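Local coordinates for protein response regulator receiver (Brucella melitensis biovar Abortus, PDB 4G97) that probably acts as a phosphorylation-controlled response regulator of a two-component system, joining a sigma-factor-like region to a receiver domain, at residues L11-G23 with I91-E105. Numbering follows the deposited sequence.
Sequences LPYLRRFSRALTG and IAPLPRQAFLLVAVE
Arg16 and Glu105 tie together two parts of the sigma-factor-like region of PhyR, whose helices 11-22 (sigma2 part) and 94-104 (second sigma-like part) run roughly antiparallel. The guanidinium grips the carboxylate side-on: NE meets OE2 on its syn side at 2.8 Å, a more bent bond with the oxygen tilted from the guanidinium plane. NH2 makes a straighter bond (170°) to OE1, which lies in the guanidinium plane, though NH2 itself approaches from above the carboxylate plane; the two planes are 60° apart. Val104 O lies over the rim of one guanidinium face and Tyr13 CD1 over the rim of the opposite face, and Tyr57 OH of helix 52-64 is a second partner for OE1.

One residue on, Leu101 CD2 stands over one face of the Phe17 ring, toward its rim, 3.9 Å from the centroid (CH-pi). CG anti to the backbone N (chi1 176°) sets the ring against helix 94-104, where its edge meets Leu100 CB and Gln97 O. Leu100 CD1 touches both Ala20 CB and Leu21 CD1, and that same Leu21 methyl presses on Gln97 CG at 3.5 Å. The other branch, CD2, lies beside Ile91 CD1. Where helix 11-22 ends, Ala92 N donates to Leu21 O at 3.0 Å.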
ATOM      1  N   LEU A  11     -14.017  -6.049  -1.335  1.00 27.42           N
ATOM      2  CA  LEU A  11     -13.025  -6.797  -0.536  1.00 27.24           C
ATOM      3  C   LEU A  11     -11.565  -6.653  -1.048  1.00 31.04           C
ATOM      4  O   LEU A  11     -10.684  -6.413  -0.219  1.00 30.86           O
ATOM      5  CB  LEU A  11     -13.421  -8.278  -0.383  1.00 27.05           C
ATOM      6  CG  LEU A  11     -14.664  -8.579   0.456  1.00 31.55           C
ATOM      7  CD1 LEU A  11     -15.038 -10.075   0.328  1.00 31.45           C
ATOM      8  CD2 LEU A  11     -14.423  -8.246   1.947  1.00 34.86           C
ATOM      9  N   PRO A  12     -11.260  -6.764  -2.367  1.00 28.32           N
ATOM     10  CA  PRO A  12      -9.863  -6.588  -2.802  1.00 27.61           C
ATOM     11  C   PRO A  12      -9.236  -5.285  -2.301  1.00 31.31           C
ATOM     12  O   PRO A  12      -8.185  -5.332  -1.671  1.00 28.16           O
ATOM     13  CB  PRO A  12      -9.975  -6.602  -4.333  1.00 28.62           C
ATOM     14  CG  PRO A  12     -11.143  -7.516  -4.583  1.00 33.56           C
ATOM     15  CD  PRO A  12     -12.123  -7.093  -3.525  1.00 29.39           C
ATOM     16  N   TYR A  13      -9.909  -4.128  -2.526  1.00 28.90           N
ATOM     17  CA  TYR A  13      -9.381  -2.832  -2.105  1.00 28.81           C
ATOM     18  C   TYR A  13      -9.309  -2.670  -0.598  1.00 31.72           C
ATOM     19  O   TYR A  13      -8.491  -1.884  -0.106  1.00 30.32           O
ATOM     20  CB  TYR A  13     -10.126  -1.657  -2.777  1.00 31.04           C
ATOM     21  CG  TYR A  13      -9.847  -1.547  -4.261  1.00 37.85           C
ATOM     22  CD1 TYR A  13      -8.667  -2.048  -4.810  1.00 40.08           C
ATOM     23  CD2 TYR A  13     -10.739  -0.905  -5.114  1.00 40.43           C
ATOM     24  CE1 TYR A  13      -8.409  -1.964  -6.171  1.00 41.32           C
ATOM     25  CE2 TYR A  13     -10.485  -0.806  -6.482  1.00 42.15           C
ATOM     26  CZ  TYR A  13      -9.321  -1.347  -7.005  1.00 50.71           C
ATOM     27  OH  TYR A  13      -9.030  -1.242  -8.341  1.00 55.02           O
ATOM     28  N   LEU A  14     -10.182  -3.367   0.139  1.00 28.38           N
ATOM     29  CA  LEU A  14     -10.140  -3.296   1.598  1.00 27.41           C
ATOM     30  C   LEU A  14      -8.881  -4.024   2.096  1.00 29.09           C
ATOM     31  O   LEU A  14      -8.254  -3.552   3.041  1.00 30.26           O
ATOM     32  CB  LEU A  14     -11.424  -3.846   2.231  1.00 26.96           C
ATOM     33  CG  LEU A  14     -11.477  -3.859   3.774  1.00 30.90           C
ATOM     34  CD1 LEU A  14     -11.612  -2.464   4.344  1.00 29.87           C
ATOM     35  CD2 LEU A  14     -12.603  -4.772   4.280  1.00 33.44           C
ATOM     36  N   ARG A  15      -8.483  -5.139   1.426  1.00 24.41           N
ATOM     37  CA  ARG A  15      -7.225  -5.852   1.727  1.00 23.25           C
ATOM     38  C   ARG A  15      -6.045  -4.919   1.407  1.00 25.34           C
ATOM     39  O   ARG A  15      -5.113  -4.871   2.187  1.00 25.64           O
ATOM     40  CB  ARG A  15      -7.101  -7.161   0.910  1.00 24.64           C
ATOM     41  CG  ARG A  15      -8.052  -8.243   1.401  1.00 26.77           C
ATOM     42  CD  ARG A  15      -7.857  -9.596   0.750  1.00 30.41           C
ATOM     43  NE  ARG A  15      -9.027 -10.435   1.022  1.00 28.31           N
ATOM     44  CZ  ARG A  15     -10.070 -10.567   0.205  1.00 37.32           C
ATOM     45  NH1 ARG A  15     -10.062  -9.999  -0.993  1.00 24.32           N
ATOM     46  NH2 ARG A  15     -11.104 -11.306   0.560  1.00 28.34           N
ATOM     47  N   ARG A  16      -6.091  -4.159   0.281  1.00 21.63           N
ATOM     48  CA  ARG A  16      -5.017  -3.220  -0.055  1.00 22.89           C
ATOM     49  C   ARG A  16      -4.825  -2.229   1.110  1.00 28.48           C
ATOM     50  O   ARG A  16      -3.701  -2.061   1.621  1.00 27.36           O
ATOM     51  CB  ARG A  16      -5.323  -2.459  -1.356  1.00 20.97           C
ATOM     52  CG  ARG A  16      -4.226  -1.422  -1.692  1.00 20.56           C
ATOM     53  CD  ARG A  16      -4.553  -0.573  -2.907  1.00 26.64           C
ATOM     54  NE  ARG A  16      -5.845   0.099  -2.738  1.00 34.39           N
ATOM     55  CZ  ARG A  16      -6.590   0.575  -3.726  1.00 38.61           C
ATOM     56  NH1 ARG A  16      -6.165   0.505  -4.978  1.00 26.51           N
ATOM     57  NH2 ARG A  16      -7.765   1.126  -3.468  1.00 27.65           N
ATOM     58  N   PHE A  17      -5.946  -1.635   1.565  1.00 24.84           N
ATOM     59  CA  PHE A  17      -5.968  -0.704   2.684  1.00 24.79           C
ATOM     60  C   PHE A  17      -5.439  -1.385   3.966  1.00 30.48           C
ATOM     61  O   PHE A  17      -4.552  -0.836   4.615  1.00 29.63           O
ATOM     62  CB  PHE A  17      -7.396  -0.183   2.888  1.00 26.39           C
ATOM     63  CG  PHE A  17      -7.588   0.721   4.082  1.00 28.29           C
ATOM     64  CD1 PHE A  17      -6.977   1.975   4.136  1.00 31.36           C
ATOM     65  CD2 PHE A  17      -8.416   0.343   5.137  1.00 29.13           C
ATOM     66  CE1 PHE A  17      -7.155   2.807   5.242  1.00 31.50           C
ATOM     67  CE2 PHE A  17      -8.609   1.190   6.231  1.00 32.25           C
ATOM     68  CZ  PHE A  17      -7.965   2.410   6.279  1.00 30.50           C
ATOM     69  N   SER A  18      -5.944  -2.603   4.288  1.00 28.41           N
ATOM     70  CA  SER A  18      -5.556  -3.353   5.484  1.00 26.82           C
ATOM     71  C   SER A  18      -4.054  -3.682   5.508  1.00 29.45           C
ATOM     72  O   SER A  18      -3.428  -3.505   6.540  1.00 27.27           O
ATOM     73  CB  SER A  18      -6.380  -4.620   5.603  1.00 30.16           C
ATOM     74  OG  SER A  18      -6.257  -5.163   6.907  1.00 36.01           O
ATOM     75  N   ARG A  19      -3.485  -4.135   4.364  1.00 27.36           N
ATOM     76  CA  ARG A  19      -2.059  -4.424   4.224  1.00 27.03           C
ATOM     77  C   ARG A  19      -1.225  -3.154   4.397  1.00 31.31           C
ATOM     78  O   ARG A  19      -0.226  -3.197   5.110  1.00 30.91           O
ATOM     79  CB  ARG A  19      -1.769  -5.072   2.868  1.00 26.98           C
ATOM     80  CG  ARG A  19      -2.421  -6.451   2.694  1.00 28.58           C
ATOM     81  CD  ARG A  19      -2.186  -6.953   1.298  1.00 26.44           C
ATOM     82  NE  ARG A  19      -3.054  -8.084   0.978  1.00 26.38           N
ATOM     83  CZ  ARG A  19      -3.052  -8.733  -0.179  1.00 30.55           C
ATOM     84  NH1 ARG A  19      -2.204  -8.388  -1.142  1.00 25.52           N
ATOM     85  NH2 ARG A  19      -3.897  -9.729  -0.387  1.00 28.89           N
ATOM     86  N   ALA A  20      -1.628  -2.018   3.770  1.00 27.94           N
ATOM     87  CA  ALA A  20      -0.906  -0.727   3.895  1.00 27.97           C
ATOM     88  C   ALA A  20      -0.904  -0.245   5.342  1.00 34.08           C
ATOM     89  O   ALA A  20       0.072   0.331   5.814  1.00 33.44           O
ATOM     90  CB  ALA A  20      -1.562   0.326   3.026  1.00 28.59           C
ATOM     91  N   LEU A  21      -2.001  -0.529   6.050  1.00 33.02           N
ATOM     92  CA  LEU A  21      -2.236  -0.159   7.430  1.00 34.31           C
ATOM     93  C   LEU A  21      -1.446  -0.985   8.434  1.00 38.57           C
ATOM     94  O   LEU A  21      -1.023  -0.438   9.431  1.00 38.87           O
ATOM     95  CB  LEU A  21      -3.735  -0.300   7.699  1.00 35.91           C
ATOM     96  CG  LEU A  21      -4.351   0.704   8.640  1.00 43.69           C
ATOM     97  CD1 LEU A  21      -4.380   2.104   8.007  1.00 44.32           C
ATOM     98  CD2 LEU A  21      -5.768   0.261   9.014  1.00 47.95           C
ATOM     99  N   THR A  22      -1.254  -2.286   8.189  1.00 36.94           N
ATOM    100  CA  THR A  22      -0.563  -3.189   9.119  1.00 37.37           C
ATOM    101  C   THR A  22       0.895  -3.502   8.725  1.00 41.07           C
ATOM    102  O   THR A  22       1.673  -3.939   9.572  1.00 41.15           O
ATOM    103  CB  THR A  22      -1.367  -4.481   9.308  1.00 39.16           C
ATOM    104  OG1 THR A  22      -1.325  -5.245   8.100  1.00 39.56           O
ATOM    105  CG2 THR A  22      -2.785  -4.226   9.751  1.00 35.89           C
ATOM    106  N   GLY A  23       1.233  -3.323   7.451  1.00 35.06           N
ATOM    107  CA  GLY A  23       2.580  -3.589   6.974  1.00 34.37           C
ATOM    108  C   GLY A  23       2.902  -5.013   6.565  1.00 39.03           C
ATOM    109  O   GLY A  23       4.059  -5.296   6.245  1.00 40.88           O
ATOM    110  N   ILE A  91      -1.512  -2.169  13.502  1.00 72.03           N
ATOM    111  CA  ILE A  91      -2.267  -1.022  12.990  1.00 71.70           C
ATOM    112  C   ILE A  91      -1.535   0.336  13.145  1.00 75.26           C
ATOM    113  O   ILE A  91      -1.138   0.711  14.252  1.00 75.35           O
ATOM    114  CB  ILE A  91      -3.750  -1.008  13.482  1.00 74.75           C
ATOM    115  CG1 ILE A  91      -4.564   0.151  12.835  1.00 74.56           C
ATOM    116  CG2 ILE A  91      -3.851  -1.021  15.036  1.00 76.17           C
ATOM    117  CD1 ILE A  91      -6.073   0.025  12.855  1.00 79.64           C
ATOM    118  N   ALA A  92      -1.377   1.065  12.016  1.00 70.62           N
ATOM    119  CA  ALA A  92      -0.740   2.385  11.935  1.00 69.49           C
ATOM    120  C   ALA A  92      -1.665   3.477  12.556  1.00 70.01           C
ATOM    121  O   ALA A  92      -2.869   3.237  12.675  1.00 68.94           O
ATOM    122  CB  ALA A  92      -0.423   2.715  10.473  1.00 70.19           C
ATOM    123  N   PRO A  93      -1.146   4.672  12.953  1.00 64.48           N
ATOM    124  CA  PRO A  93      -2.028   5.687  13.575  1.00 63.61           C
ATOM    125  C   PRO A  93      -3.126   6.297  12.689  1.00 65.60           C
ATOM    126  O   PRO A  93      -3.103   6.146  11.460  1.00 66.43           O
ATOM    127  CB  PRO A  93      -1.043   6.756  14.074  1.00 65.42           C
ATOM    128  CG  PRO A  93       0.149   6.605  13.211  1.00 70.09           C
ATOM    129  CD  PRO A  93       0.260   5.131  12.934  1.00 65.71           C
ATOM    130  N   LEU A  94      -4.076   7.017  13.337  1.00 58.61           N
ATOM    131  CA  LEU A  94      -5.230   7.695  12.735  1.00 56.17           C
ATOM    132  C   LEU A  94      -4.900   8.679  11.605  1.00 55.55           C
ATOM    133  O   LEU A  94      -5.601   8.618  10.596  1.00 54.64           O
ATOM    134  CB  LEU A  94      -6.126   8.339  13.810  1.00 56.22           C
ATOM    135  CG  LEU A  94      -7.636   8.343  13.544  1.00 60.64           C
ATOM    136  CD1 LEU A  94      -8.254   6.970  13.838  1.00 60.58           C
ATOM    137  CD2 LEU A  94      -8.328   9.386  14.409  1.00 62.52           C
ATOM    138  N   PRO A  95      -3.859   9.559  11.681  1.00 49.54           N
ATOM    139  CA  PRO A  95      -3.569  10.441  10.530  1.00 48.31           C
ATOM    140  C   PRO A  95      -3.080   9.644   9.314  1.00 48.68           C
ATOM    141  O   PRO A  95      -3.377  10.015   8.186  1.00 47.19           O
ATOM    142  CB  PRO A  95      -2.481  11.389  11.062  1.00 50.21           C
ATOM    143  CG  PRO A  95      -2.522  11.250  12.535  1.00 54.63           C
ATOM    144  CD  PRO A  95      -2.911   9.824  12.781  1.00 50.56           C
ATOM    145  N   ARG A  96      -2.365   8.527   9.547  1.00 44.48           N
ATOM    146  CA  ARG A  96      -1.905   7.644   8.464  1.00 42.96           C
ATOM    147  C   ARG A  96      -3.097   6.925   7.829  1.00 45.13           C
ATOM    148  O   ARG A  96      -3.139   6.810   6.611  1.00 43.72           O
ATOM    149  CB  ARG A  96      -0.804   6.683   8.928  1.00 40.49           C
ATOM    150  CG  ARG A  96       0.504   7.427   9.121  1.00 43.46           C
ATOM    151  CD  ARG A  96       1.679   6.544   9.458  1.00 47.17           C
ATOM    152  NE  ARG A  96       2.913   7.337   9.486  1.00 47.01           N
ATOM    153  CZ  ARG A  96       3.701   7.557   8.442  1.00 51.40           C
ATOM    154  NH1 ARG A  96       3.418   7.017   7.258  1.00 39.67           N
ATOM    155  NH2 ARG A  96       4.793   8.303   8.574  1.00 40.09           N
ATOM    156  N   GLN A  97      -4.119   6.561   8.638  1.00 41.65           N
ATOM    157  CA  GLN A  97      -5.370   5.965   8.143  1.00 41.16           C
ATOM    158  C   GLN A  97      -6.101   6.976   7.260  1.00 44.47           C
ATOM    159  O   GLN A  97      -6.588   6.620   6.190  1.00 42.92           O
ATOM    160  CB  GLN A  97      -6.289   5.584   9.308  1.00 42.60           C
ATOM    161  CG  GLN A  97      -5.758   4.459  10.174  1.00 52.30           C
ATOM    162  CD  GLN A  97      -6.732   4.062  11.244  1.00 62.16           C
ATOM    163  OE1 GLN A  97      -7.933   3.932  11.008  1.00 52.42           O
ATOM    164  NE2 GLN A  97      -6.217   3.816  12.439  1.00 55.03           N
ATOM    165  N   ALA A  98      -6.136   8.253   7.699  1.00 40.41           N
ATOM    166  CA  ALA A  98      -6.819   9.321   6.990  1.00 39.28           C
ATOM    167  C   ALA A  98      -6.188   9.565   5.623  1.00 41.55           C
ATOM    168  O   ALA A  98      -6.895   9.577   4.612  1.00 41.41           O
ATOM    169  CB  ALA A  98      -6.828  10.591   7.843  1.00 40.07           C
ATOM    170  N   PHE A  99      -4.852   9.691   5.576  1.00 36.59           N
ATOM    171  CA  PHE A  99      -4.126   9.915   4.326  1.00 35.75           C
ATOM    172  C   PHE A  99      -4.264   8.724   3.380  1.00 36.42           C
ATOM    173  O   PHE A  99      -4.455   8.920   2.167  1.00 36.46           O
ATOM    174  CB  PHE A  99      -2.643  10.228   4.610  1.00 38.35           C
ATOM    175  CG  PHE A  99      -1.983  11.009   3.498  1.00 40.41           C
ATOM    176  CD1 PHE A  99      -1.989  12.400   3.504  1.00 44.10           C
ATOM    177  CD2 PHE A  99      -1.360  10.356   2.441  1.00 42.69           C
ATOM    178  CE1 PHE A  99      -1.404  13.122   2.457  1.00 44.74           C
ATOM    179  CE2 PHE A  99      -0.769  11.080   1.399  1.00 45.82           C
ATOM    180  CZ  PHE A  99      -0.787  12.456   1.419  1.00 44.01           C
ATOM    181  N   LEU A 100      -4.221   7.488   3.930  1.00 30.57           N
ATOM    182  CA  LEU A 100      -4.362   6.275   3.122  1.00 29.84           C
ATOM    183  C   LEU A 100      -5.736   6.234   2.446  1.00 32.92           C
ATOM    184  O   LEU A 100      -5.801   5.996   1.248  1.00 33.02           O
ATOM    185  CB  LEU A 100      -4.090   4.988   3.927  1.00 29.99           C
ATOM    186  CG  LEU A 100      -2.612   4.694   4.314  1.00 35.73           C
ATOM    187  CD1 LEU A 100      -2.520   3.407   5.078  1.00 35.14           C
ATOM    188  CD2 LEU A 100      -1.703   4.573   3.084  1.00 39.58           C
ATOM    189  N   LEU A 101      -6.808   6.545   3.185  1.00 28.89           N
ATOM    190  CA  LEU A 101      -8.188   6.558   2.659  1.00 29.55           C
ATOM    191  C   LEU A 101      -8.376   7.492   1.486  1.00 35.46           C
ATOM    192  O   LEU A 101      -9.120   7.164   0.564  1.00 34.69           O
ATOM    193  CB  LEU A 101      -9.217   6.889   3.767  1.00 29.44           C
ATOM    194  CG  LEU A 101      -9.433   5.809   4.836  1.00 33.25           C
ATOM    195  CD1 LEU A 101     -10.154   6.381   6.034  1.00 32.85           C
ATOM    196  CD2 LEU A 101     -10.135   4.578   4.266  1.00 32.96           C
ATOM    197  N   VAL A 102      -7.713   8.657   1.520  1.00 34.75           N
ATOM    198  CA  VAL A 102      -7.800   9.631   0.444  1.00 35.84           C
ATOM    199  C   VAL A 102      -6.767   9.372  -0.655  1.00 39.12           C
ATOM    200  O   VAL A 102      -7.159   9.188  -1.804  1.00 38.39           O
ATOM    201  CB  VAL A 102      -7.841  11.121   0.925  1.00 41.29           C
ATOM    202  CG1 VAL A 102      -9.111  11.411   1.718  1.00 41.42           C
ATOM    203  CG2 VAL A 102      -6.619  11.484   1.753  1.00 41.77           C
ATOM    204  N   ALA A 103      -5.456   9.329  -0.308  1.00 36.88           N
ATOM    205  CA  ALA A 103      -4.365   9.151  -1.288  1.00 36.28           C
ATOM    206  C   ALA A 103      -4.313   7.785  -1.909  1.00 37.58           C
ATOM    207  O   ALA A 103      -4.036   7.685  -3.104  1.00 38.77           O
ATOM    208  CB  ALA A 103      -3.025   9.475  -0.662  1.00 37.22           C
ATOM    209  N   VAL A 104      -4.567   6.718  -1.133  1.00 31.01           N
ATOM    210  CA  VAL A 104      -4.513   5.376  -1.736  1.00 28.71           C
ATOM    211  C   VAL A 104      -5.894   4.861  -2.121  1.00 32.99           C
ATOM    212  O   VAL A 104      -6.050   4.301  -3.201  1.00 33.72           O
ATOM    213  CB  VAL A 104      -3.759   4.363  -0.837  1.00 29.60           C
ATOM    214  CG1 VAL A 104      -3.667   2.979  -1.494  1.00 27.65           C
ATOM    215  CG2 VAL A 104      -2.374   4.882  -0.450  1.00 28.51           C
ATOM    216  N   GLU A 105      -6.863   4.975  -1.215  1.00 28.88           N
ATOM    217  CA  GLU A 105      -8.189   4.387  -1.400  1.00 29.31           C
ATOM    218  C   GLU A 105      -9.185   5.096  -2.331  1.00 36.17           C
ATOM    219  O   GLU A 105     -10.196   4.501  -2.705  1.00 36.85           O
ATOM    220  CB  GLU A 105      -8.803   3.928  -0.056  1.00 30.03           C
ATOM    221  CG  GLU A 105      -7.968   2.860   0.660  1.00 33.49           C
ATOM    222  CD  GLU A 105      -7.616   1.631  -0.167  1.00 40.31           C
ATOM    223  OE1 GLU A 105      -8.532   1.033  -0.773  1.00 27.99           O
ATOM    224  OE2 GLU A 105      -6.415   1.288  -0.245  1.00 34.80           O
TER